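Local coordinates for protein racemase (Pseudovibrio sp. JE062, PDB 3MKC) that belongs to the mandelate racemase and muconate lactonizing enzyme family of the enolase superfamily, with a TIM-barrel-type C-terminal domain, at residues Val178-Lys183 / Ala192-Glu197; Val210-Arg215 / Leu232-Ala237. All coordinates share one frame; numbering follows the deposited sequence.

Contact 1: residues Val178-Lys183 / Ala192-Glu197; sequences VCVPIK and AYYLRE
The Tyr194 ring meets Cys179 O at its edge, close to the ring plane. Pro181 CD and Val180 CG2 approach the same ring obliquely. Beyond the two segments, Trp186 meets the ring with the planes at about 60°, and Ala157 and Tyr161 of helix 154-170 also touch Tyr194.

The phenol carries the one hydrogen bond of the contact. Tyr194 OH donates to Cys179 O over 2.9 Å. The donor lies nearly along the C=O axis, with a C=O...donor angle of 165°. Tyr194 CG is anti to its backbone N (chi1 174°), beside the carbonyl carbon, and the CB bond leaves the helix toward residues 178-183. The OH end of the ring reaches Cys179 O. Its CE2 also lies 3.5 Å from Cys179 O.

Pro181 and Tyr194 reach toward each other tip to tip, with Pro181 CD 4.0 Å from Tyr194 OH. Val180 adds an apolar contact from CG2 to Tyr194 CE2 at 4.2 Å. One helix residue further on, Leu195 brings its CD2 to 4.2 Å from Val178 CG2. The CB bond of Val178 points toward the helix and that of Cys179 away from it; it is the carbonyl of Cys179 that meets the phenol.

Helix 188-202 is thus packed against the end of strand 175-179, the first half of a beta-alpha-beta crossover in the barrel domain. All the touching residues are buried. Val180 follows the last residue of the strand, yet its backbone is still hydrogen-bonded to Asp211 of strand 207-211. The chemistry implies a mainly apolar interface with one polar link: the buried phenol donates to a main-chain carbonyl and ties the helix to the point where the strand gives way to loop.

Contact 2: residues Val210-Arg215 / Leu232-Ala237; sequences VDYLYR and LELYFA
Val210 and Ala237 form a parallel beta bridge with CA atoms 5.3 Å apart, and Val210 N donates to Phe236 O over 3.2 Å. This pairing joins strands 207-211 and 236-238 of the barrel domain, linked through helix 219-228 as a beta-alpha-beta unit. Val210 and Ala237 share one face of the sheet. There Val210 CG2, anti to its carbonyl carbon (chi1 -174° places CG1 anti to N), meets Leu234 CD1 at 3.8 Å. Val210 CG1 lies over one face of the Tyr212 ring, offset toward the rim. Ala237 CB approaches that ring obliquely, 3.7 Å from Tyr212 CE2, while Ala237 CA sits at the ring edge. Val210 O lies at the edge of the Phe236 ring.

Leu213 N donates to Asp211 OD1 from above the carboxylate plane, forming an Asx turn at the end of the strand. Asp211 OD2 lies close to Glu238 OE2, two like charges together. A water is hydrogen-bonded to Tyr212 OH at 2.7 Å and donates to Phe236 O at 3.2 Å. The carbonyl of Phe236 is thus satisfied by a backbone N-H and a water, and the water ties the loop after strand 207-211 to strand 236-238.

Overall arrangement
From the N terminus, the chain runs along strand 175-179 and through a loop into helix 188-202. Contact 1 closes that loop by bringing the helix back against the strand end. The chain then enters strand 207-211, passes through helix 219-228 and reaches strand 236-238, where contact 2 closes the second loop. The two contacts follow in series, neither nested nor crossed, with centres about 9 Å apart. They join consecutive beta-alpha-beta units of the barrel domain, which share strand 207-211. A probable hydrogen bond between Val178 O and Asp211 N, 2.9 Å apart, links their strands. Leu195 CD1 packs 3.3 Å from Tyr212 OH, joining the helix to the second contact.

Contact 1: residues Val178-Lys183 / Ala192-Glu197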
ATOM      1  N   VAL A 178      15.055   0.607  -4.867  1.00 17.76           N
ATOM      2  CA  VAL A 178      15.761   1.877  -4.959  1.00 18.60           C
ATOM      3  C   VAL A 178      14.988   2.725  -5.954  1.00 20.44           C
ATOM      4  O   VAL A 178      14.145   2.207  -6.681  1.00 20.92           O
ATOM      5  CB  VAL A 178      17.195   1.679  -5.468  1.00 18.39           C
ATOM      6  CG1 VAL A 178      17.969   0.793  -4.499  1.00 18.37           C
ATOM      7  CG2 VAL A 178      17.170   1.057  -6.858  1.00 17.14           C
ATOM      8  N   CYS A 179      15.263   4.025  -5.985  1.00 19.89           N
ATOM      9  CA  CYS A 179      14.568   4.916  -6.905  1.00 21.78           C
ATOM     10  C   CYS A 179      15.546   5.764  -7.690  1.00 22.24           C
ATOM     11  O   CYS A 179      16.688   5.964  -7.270  1.00 23.35           O
ATOM     12  CB  CYS A 179      13.645   5.867  -6.144  1.00 22.35           C
ATOM     13  SG  CYS A 179      12.635   5.121  -4.866  1.00 25.55           S
ATOM     14  N   VAL A 180      15.090   6.260  -8.834  1.00 21.66           N
ATOM     15  CA  VAL A 180      15.892   7.149  -9.657  1.00 21.27           C
ATOM     16  C   VAL A 180      15.325   8.520  -9.311  1.00 22.23           C
ATOM     17  O   VAL A 180      14.166   8.810  -9.610  1.00 20.97           O
ATOM     18  CB  VAL A 180      15.687   6.888 -11.170  1.00 20.40           C
ATOM     19  CG1 VAL A 180      16.491   7.892 -11.987  1.00 20.78           C
ATOM     20  CG2 VAL A 180      16.126   5.477 -11.524  1.00 20.00           C
ATOM     21  N   PRO A 181      16.118   9.375  -8.647  1.00 23.25           N
ATOM     22  CA  PRO A 181      15.653  10.714  -8.271  1.00 24.41           C
ATOM     23  C   PRO A 181      14.926  11.449  -9.401  1.00 25.37           C
ATOM     24  O   PRO A 181      15.435  11.563 -10.511  1.00 25.54           O
ATOM     25  CB  PRO A 181      16.942  11.411  -7.851  1.00 24.53           C
ATOM     26  CG  PRO A 181      17.707  10.293  -7.216  1.00 24.47           C
ATOM     27  CD  PRO A 181      17.516   9.174  -8.228  1.00 23.63           C
ATOM     28  N   ILE A 182      13.737  11.953  -9.094  1.00 27.48           N
ATOM     29  CA  ILE A 182      12.908  12.670 -10.061  1.00 29.71           C
ATOM     30  C   ILE A 182      13.621  13.759 -10.857  1.00 31.71           C
ATOM     31  O   ILE A 182      13.756  13.664 -12.081  1.00 33.29           O
ATOM     32  CB  ILE A 182      11.706  13.317  -9.361  1.00 29.94           C
ATOM     33  CG1 ILE A 182      10.912  12.249  -8.611  1.00 29.35           C
ATOM     34  CG2 ILE A 182      10.831  14.028 -10.380  1.00 30.63           C
ATOM     35  CD1 ILE A 182       9.666  12.772  -7.924  1.00 28.99           C
ATOM     36  N   LYS A 183      14.066  14.801 -10.165  1.00 32.60           N
ATOM     37  CA  LYS A 183      14.738  15.911 -10.824  1.00 33.42           C
ATOM     38  C   LYS A 183      16.180  15.616 -11.225  1.00 33.89           C
ATOM     39  O   LYS A 183      17.005  16.524 -11.328  1.00 35.04           O
ATOM     40  CB  LYS A 183      14.686  17.148  -9.932  1.00 33.37           C
ATOM     41  CG  LYS A 183      13.275  17.630  -9.628  1.00 34.99           C
ATOM     42  CD  LYS A 183      13.308  18.892  -8.774  1.00 35.72           C
ATOM     43  CE  LYS A 183      11.916  19.440  -8.497  1.00 36.63           C
ATOM     44  NZ  LYS A 183      11.987  20.643  -7.613  1.00 37.05           N
ATOM     45  N   ALA A 192      21.367   3.497 -16.357  1.00 20.78           N
ATOM     46  CA  ALA A 192      21.818   2.116 -16.435  1.00 20.94           C
ATOM     47  C   ALA A 192      23.076   1.962 -15.582  1.00 21.56           C
ATOM     48  O   ALA A 192      23.230   0.987 -14.847  1.00 22.46           O
ATOM     49  CB  ALA A 192      22.112   1.741 -17.870  1.00 20.07           C
ATOM     50  N   TYR A 193      23.970   2.939 -15.694  1.00 23.29           N
ATOM     51  CA  TYR A 193      25.219   2.948 -14.940  1.00 23.93           C
ATOM     52  C   TYR A 193      24.887   2.929 -13.456  1.00 23.79           C
ATOM     53  O   TYR A 193      25.424   2.130 -12.685  1.00 23.82           O
ATOM     54  CB  TYR A 193      26.019   4.214 -15.272  1.00 25.68           C
ATOM     55  CG  TYR A 193      27.156   4.473 -14.312  1.00 26.44           C
ATOM     56  CD1 TYR A 193      28.297   3.674 -14.323  1.00 27.94           C
ATOM     57  CD2 TYR A 193      27.068   5.486 -13.360  1.00 27.87           C
ATOM     58  CE1 TYR A 193      29.326   3.876 -13.407  1.00 29.12           C
ATOM     59  CE2 TYR A 193      28.092   5.697 -12.434  1.00 29.47           C
ATOM     60  CZ  TYR A 193      29.214   4.887 -12.467  1.00 29.90           C
ATOM     61  OH  TYR A 193      30.223   5.076 -11.552  1.00 33.12           O
ATOM     62  N   TYR A 194      23.983   3.822 -13.078  1.00 23.05           N
ATOM     63  CA  TYR A 194      23.516   3.974 -11.707  1.00 22.57           C
ATOM     64  C   TYR A 194      23.051   2.651 -11.103  1.00 23.07           C
ATOM     65  O   TYR A 194      23.521   2.233 -10.043  1.00 23.05           O
ATOM     66  CB  TYR A 194      22.368   4.984 -11.709  1.00 21.90           C
ATOM     67  CG  TYR A 194      21.647   5.192 -10.403  1.00 23.03           C
ATOM     68  CD1 TYR A 194      22.297   5.732  -9.300  1.00 22.35           C
ATOM     69  CD2 TYR A 194      20.285   4.908 -10.291  1.00 22.44           C
ATOM     70  CE1 TYR A 194      21.607   5.997  -8.118  1.00 22.42           C
ATOM     71  CE2 TYR A 194      19.590   5.169  -9.121  1.00 23.48           C
ATOM     72  CZ  TYR A 194      20.253   5.713  -8.040  1.00 22.58           C
ATOM     73  OH  TYR A 194      19.558   5.984  -6.887  1.00 22.93           O
ATOM     74  N   LEU A 195      22.119   1.997 -11.783  1.00 21.26           N
ATOM     75  CA  LEU A 195      21.582   0.740 -11.299  1.00 20.76           C
ATOM     76  C   LEU A 195      22.651  -0.337 -11.254  1.00 20.75           C
ATOM     77  O   LEU A 195      22.602  -1.228 -10.419  1.00 21.30           O
ATOM     78  CB  LEU A 195      20.411   0.307 -12.182  1.00 20.63           C
ATOM     79  CG  LEU A 195      19.247   1.307 -12.189  1.00 21.58           C
ATOM     80  CD1 LEU A 195      18.130   0.797 -13.095  1.00 21.31           C
ATOM     81  CD2 LEU A 195      18.723   1.503 -10.772  1.00 20.81           C
ATOM     82  N   ARG A 196      23.625  -0.255 -12.152  1.00 22.03           N
ATOM     83  CA  ARG A 196      24.692  -1.241 -12.160  1.00 23.34           C
ATOM     84  C   ARG A 196      25.562  -1.061 -10.925  1.00 23.04           C
ATOM     85  O   ARG A 196      26.037  -2.037 -10.336  1.00 23.07           O
ATOM     86  CB  ARG A 196      25.536  -1.103 -13.425  1.00 24.21           C
ATOM     87  CG  ARG A 196      24.891  -1.727 -14.642  1.00 27.36           C
ATOM     88  CD  ARG A 196      25.662  -1.435 -15.920  1.00 28.41           C
ATOM     89  NE  ARG A 196      25.085  -2.166 -17.040  1.00 27.86           N
ATOM     90  CZ  ARG A 196      25.025  -3.490 -17.095  1.00 29.96           C
ATOM     91  NH1 ARG A 196      25.515  -4.214 -16.096  1.00 29.22           N
ATOM     92  NH2 ARG A 196      24.462  -4.096 -18.132  1.00 30.75           N
ATOM     93  N   GLU A 197      25.764   0.191 -10.525  1.00 23.95           N
ATOM     94  CA  GLU A 197      26.587   0.474  -9.354  1.00 24.49           C
ATOM     95  C   GLU A 197      25.882   0.052  -8.076  1.00 25.05           C
ATOM     96  O   GLU A 197      26.503  -0.507  -7.175  1.00 24.54           O
ATOM     97  CB  GLU A 197      26.940   1.963  -9.288  1.00 25.33           C
ATOM     98  CG  GLU A 197      27.802   2.423 -10.447  1.00 28.20           C
ATOM     99  CD  GLU A 197      29.085   1.622 -10.568  1.00 30.03           C
ATOM    100  OE1 GLU A 197      29.933   1.713  -9.654  1.00 32.22           O
ATOM    101  OE2 GLU A 197      29.243   0.898 -11.576  1.00 31.25           O
TER

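Contact 2: residues Val210-Arg215 / Leu232-Ala237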
ATOM      1  N   VAL A 210      13.231  -1.557  -8.746  1.00 15.71           N
ATOM      2  CA  VAL A 210      13.543  -0.182  -9.130  1.00 15.68           C
ATOM      3  C   VAL A 210      12.302   0.646  -9.453  1.00 17.52           C
ATOM      4  O   VAL A 210      11.425   0.206 -10.203  1.00 16.05           O
ATOM      5  CB  VAL A 210      14.480  -0.147 -10.359  1.00 15.61           C
ATOM      6  CG1 VAL A 210      14.902   1.293 -10.649  1.00 16.58           C
ATOM      7  CG2 VAL A 210      15.704  -1.023 -10.108  1.00 16.53           C
ATOM      8  N   ASP A 211      12.249   1.843  -8.876  1.00 16.76           N
ATOM      9  CA  ASP A 211      11.155   2.785  -9.081  1.00 17.50           C
ATOM     10  C   ASP A 211      11.727   3.911  -9.928  1.00 18.25           C
ATOM     11  O   ASP A 211      12.576   4.675  -9.462  1.00 19.06           O
ATOM     12  CB  ASP A 211      10.671   3.327  -7.727  1.00 18.56           C
ATOM     13  CG  ASP A 211       9.586   4.392  -7.861  1.00 17.20           C
ATOM     14  OD1 ASP A 211       9.181   4.717  -8.994  1.00 19.05           O
ATOM     15  OD2 ASP A 211       9.135   4.904  -6.815  1.00 17.08           O
ATOM     16  N   TYR A 212      11.276   4.006 -11.172  1.00 16.96           N
ATOM     17  CA  TYR A 212      11.775   5.031 -12.079  1.00 17.38           C
ATOM     18  C   TYR A 212      11.040   6.364 -11.932  1.00 16.37           C
ATOM     19  O   TYR A 212      11.360   7.341 -12.607  1.00 17.85           O
ATOM     20  CB  TYR A 212      11.716   4.505 -13.518  1.00 16.83           C
ATOM     21  CG  TYR A 212      12.623   3.309 -13.742  1.00 15.66           C
ATOM     22  CD1 TYR A 212      13.944   3.474 -14.155  1.00 14.95           C
ATOM     23  CD2 TYR A 212      12.170   2.017 -13.505  1.00 15.94           C
ATOM     24  CE1 TYR A 212      14.794   2.374 -14.327  1.00 14.73           C
ATOM     25  CE2 TYR A 212      13.001   0.918 -13.669  1.00 15.10           C
ATOM     26  CZ  TYR A 212      14.314   1.099 -14.080  1.00 16.04           C
ATOM     27  OH  TYR A 212      15.139   0.004 -14.244  1.00 15.05           O
ATOM     28  N   LEU A 213      10.065   6.393 -11.027  1.00 17.33           N
ATOM     29  CA  LEU A 213       9.291   7.594 -10.739  1.00 16.93           C
ATOM     30  C   LEU A 213       8.717   8.353 -11.930  1.00 17.01           C
ATOM     31  O   LEU A 213       8.759   9.587 -11.971  1.00 16.34           O
ATOM     32  CB  LEU A 213      10.121   8.551  -9.870  1.00 18.22           C
ATOM     33  CG  LEU A 213      10.307   8.080  -8.428  1.00 20.35           C
ATOM     34  CD1 LEU A 213      11.457   8.841  -7.764  1.00 20.45           C
ATOM     35  CD2 LEU A 213       9.003   8.279  -7.664  1.00 20.02           C
ATOM     36  N   TYR A 214       8.197   7.611 -12.902  1.00 17.59           N
ATOM     37  CA  TYR A 214       7.549   8.210 -14.059  1.00 17.03           C
ATOM     38  C   TYR A 214       8.393   9.210 -14.842  1.00 18.56           C
ATOM     39  O   TYR A 214       7.881  10.224 -15.309  1.00 17.48           O
ATOM     40  CB  TYR A 214       6.258   8.883 -13.591  1.00 15.97           C
ATOM     41  CG  TYR A 214       5.362   7.959 -12.793  1.00 16.64           C
ATOM     42  CD1 TYR A 214       4.661   6.932 -13.418  1.00 14.84           C
ATOM     43  CD2 TYR A 214       5.250   8.081 -11.402  1.00 14.76           C
ATOM     44  CE1 TYR A 214       3.877   6.052 -12.693  1.00 15.21           C
ATOM     45  CE2 TYR A 214       4.465   7.199 -10.662  1.00 14.07           C
ATOM     46  CZ  TYR A 214       3.782   6.184 -11.320  1.00 16.62           C
ATOM     47  OH  TYR A 214       3.018   5.289 -10.613  1.00 14.60           O
ATOM     48  N   ARG A 215       9.679   8.925 -15.010  1.00 19.12           N
ATOM     49  CA  ARG A 215      10.531   9.854 -15.742  1.00 21.11           C
ATOM     50  C   ARG A 215      10.493   9.642 -17.257  1.00 20.14           C
ATOM     51  O   ARG A 215      11.046  10.446 -17.998  1.00 20.96           O
ATOM     52  CB  ARG A 215      11.980   9.752 -15.246  1.00 23.16           C
ATOM     53  CG  ARG A 215      12.649   8.432 -15.544  1.00 26.52           C
ATOM     54  CD  ARG A 215      14.011   8.292 -14.849  1.00 27.72           C
ATOM     55  NE  ARG A 215      15.032   9.228 -15.327  1.00 27.60           N
ATOM     56  CZ  ARG A 215      15.308  10.399 -14.756  1.00 29.68           C
ATOM     57  NH1 ARG A 215      14.639  10.797 -13.682  1.00 29.86           N
ATOM     58  NH2 ARG A 215      16.272  11.169 -15.247  1.00 28.48           N
ATOM     59  N   LEU A 232      21.526  -7.513 -14.681  1.00 21.95           N
ATOM     60  CA  LEU A 232      21.379  -7.113 -13.283  1.00 20.36           C
ATOM     61  C   LEU A 232      20.315  -7.958 -12.586  1.00 20.42           C
ATOM     62  O   LEU A 232      20.196  -7.944 -11.367  1.00 20.15           O
ATOM     63  CB  LEU A 232      21.013  -5.631 -13.180  1.00 19.35           C
ATOM     64  CG  LEU A 232      22.064  -4.665 -13.733  1.00 21.18           C
ATOM     65  CD1 LEU A 232      21.629  -3.238 -13.455  1.00 21.37           C
ATOM     66  CD2 LEU A 232      23.422  -4.946 -13.093  1.00 21.14           C
ATOM     67  N   GLU A 233      19.534  -8.691 -13.371  1.00 20.12           N
ATOM     68  CA  GLU A 233      18.503  -9.555 -12.812  1.00 20.42           C
ATOM     69  C   GLU A 233      17.606  -8.851 -11.796  1.00 17.22           C
ATOM     70  O   GLU A 233      17.316  -9.398 -10.725  1.00 17.83           O
ATOM     71  CB  GLU A 233      19.158 -10.769 -12.145  1.00 24.36           C
ATOM     72  CG  GLU A 233      20.085 -11.562 -13.062  1.00 30.38           C
ATOM     73  CD  GLU A 233      20.745 -12.731 -12.352  1.00 35.39           C
ATOM     74  OE1 GLU A 233      20.019 -13.540 -11.733  1.00 36.91           O
ATOM     75  OE2 GLU A 233      21.991 -12.845 -12.414  1.00 38.57           O
ATOM     76  N   LEU A 234      17.164  -7.645 -12.128  1.00 17.49           N
ATOM     77  CA  LEU A 234      16.300  -6.881 -11.231  1.00 16.18           C
ATOM     78  C   LEU A 234      14.928  -7.553 -11.119  1.00 16.04           C
ATOM     79  O   LEU A 234      14.445  -8.166 -12.075  1.00 15.93           O
ATOM     80  CB  LEU A 234      16.170  -5.445 -11.751  1.00 17.34           C
ATOM     81  CG  LEU A 234      17.521  -4.730 -11.938  1.00 18.16           C
ATOM     82  CD1 LEU A 234      17.318  -3.365 -12.579  1.00 18.94           C
ATOM     83  CD2 LEU A 234      18.216  -4.587 -10.580  1.00 18.64           C
ATOM     84  N   TYR A 235      14.309  -7.435  -9.948  1.00 14.48           N
ATOM     85  CA  TYR A 235      13.008  -8.045  -9.709  1.00 12.51           C
ATOM     86  C   TYR A 235      11.910  -7.386 -10.536  1.00 12.47           C
ATOM     87  O   TYR A 235      11.076  -8.075 -11.120  1.00 15.06           O
ATOM     88  CB  TYR A 235      12.638  -7.971  -8.231  1.00 12.13           C
ATOM     89  CG  TYR A 235      11.465  -8.856  -7.905  1.00 12.69           C
ATOM     90  CD1 TYR A 235      11.659 -10.155  -7.435  1.00 12.30           C
ATOM     91  CD2 TYR A 235      10.160  -8.424  -8.133  1.00 11.64           C
ATOM     92  CE1 TYR A 235      10.582 -11.000  -7.197  1.00 12.87           C
ATOM     93  CE2 TYR A 235       9.084  -9.257  -7.908  1.00 10.78           C
ATOM     94  CZ  TYR A 235       9.293 -10.544  -7.442  1.00 11.64           C
ATOM     95  OH  TYR A 235       8.217 -11.387  -7.247  1.00 13.97           O
ATOM     96  N   PHE A 236      11.885  -6.058 -10.567  1.00 11.35           N
ATOM     97  CA  PHE A 236      10.886  -5.380 -11.376  1.00 11.24           C
ATOM     98  C   PHE A 236      11.204  -3.938 -11.726  1.00 13.32           C
ATOM     99  O   PHE A 236      12.121  -3.332 -11.161  1.00 15.29           O
ATOM    100  CB  PHE A 236       9.476  -5.508 -10.752  1.00 11.17           C
ATOM    101  CG  PHE A 236       9.241  -4.706  -9.478  1.00 12.92           C
ATOM    102  CD1 PHE A 236       9.573  -3.352  -9.388  1.00 12.31           C
ATOM    103  CD2 PHE A 236       8.555  -5.291  -8.416  1.00 12.30           C
ATOM    104  CE1 PHE A 236       9.217  -2.598  -8.259  1.00 12.70           C
ATOM    105  CE2 PHE A 236       8.191  -4.551  -7.281  1.00 12.13           C
ATOM    106  CZ  PHE A 236       8.522  -3.201  -7.203  1.00 13.83           C
ATOM    107  N   ALA A 237      10.457  -3.411 -12.693  1.00 12.40           N
ATOM    108  CA  ALA A 237      10.614  -2.042 -13.150  1.00 11.33           C
ATOM    109  C   ALA A 237       9.300  -1.326 -12.853  1.00 12.97           C
ATOM    110  O   ALA A 237       8.279  -1.593 -13.490  1.00 11.60           O
ATOM    111  CB  ALA A 237      10.904  -2.020 -14.630  1.00 10.13           C
TER
HETATM  112  O   HOH W   1      14.230  -2.373 -13.358  1.00 18.47           O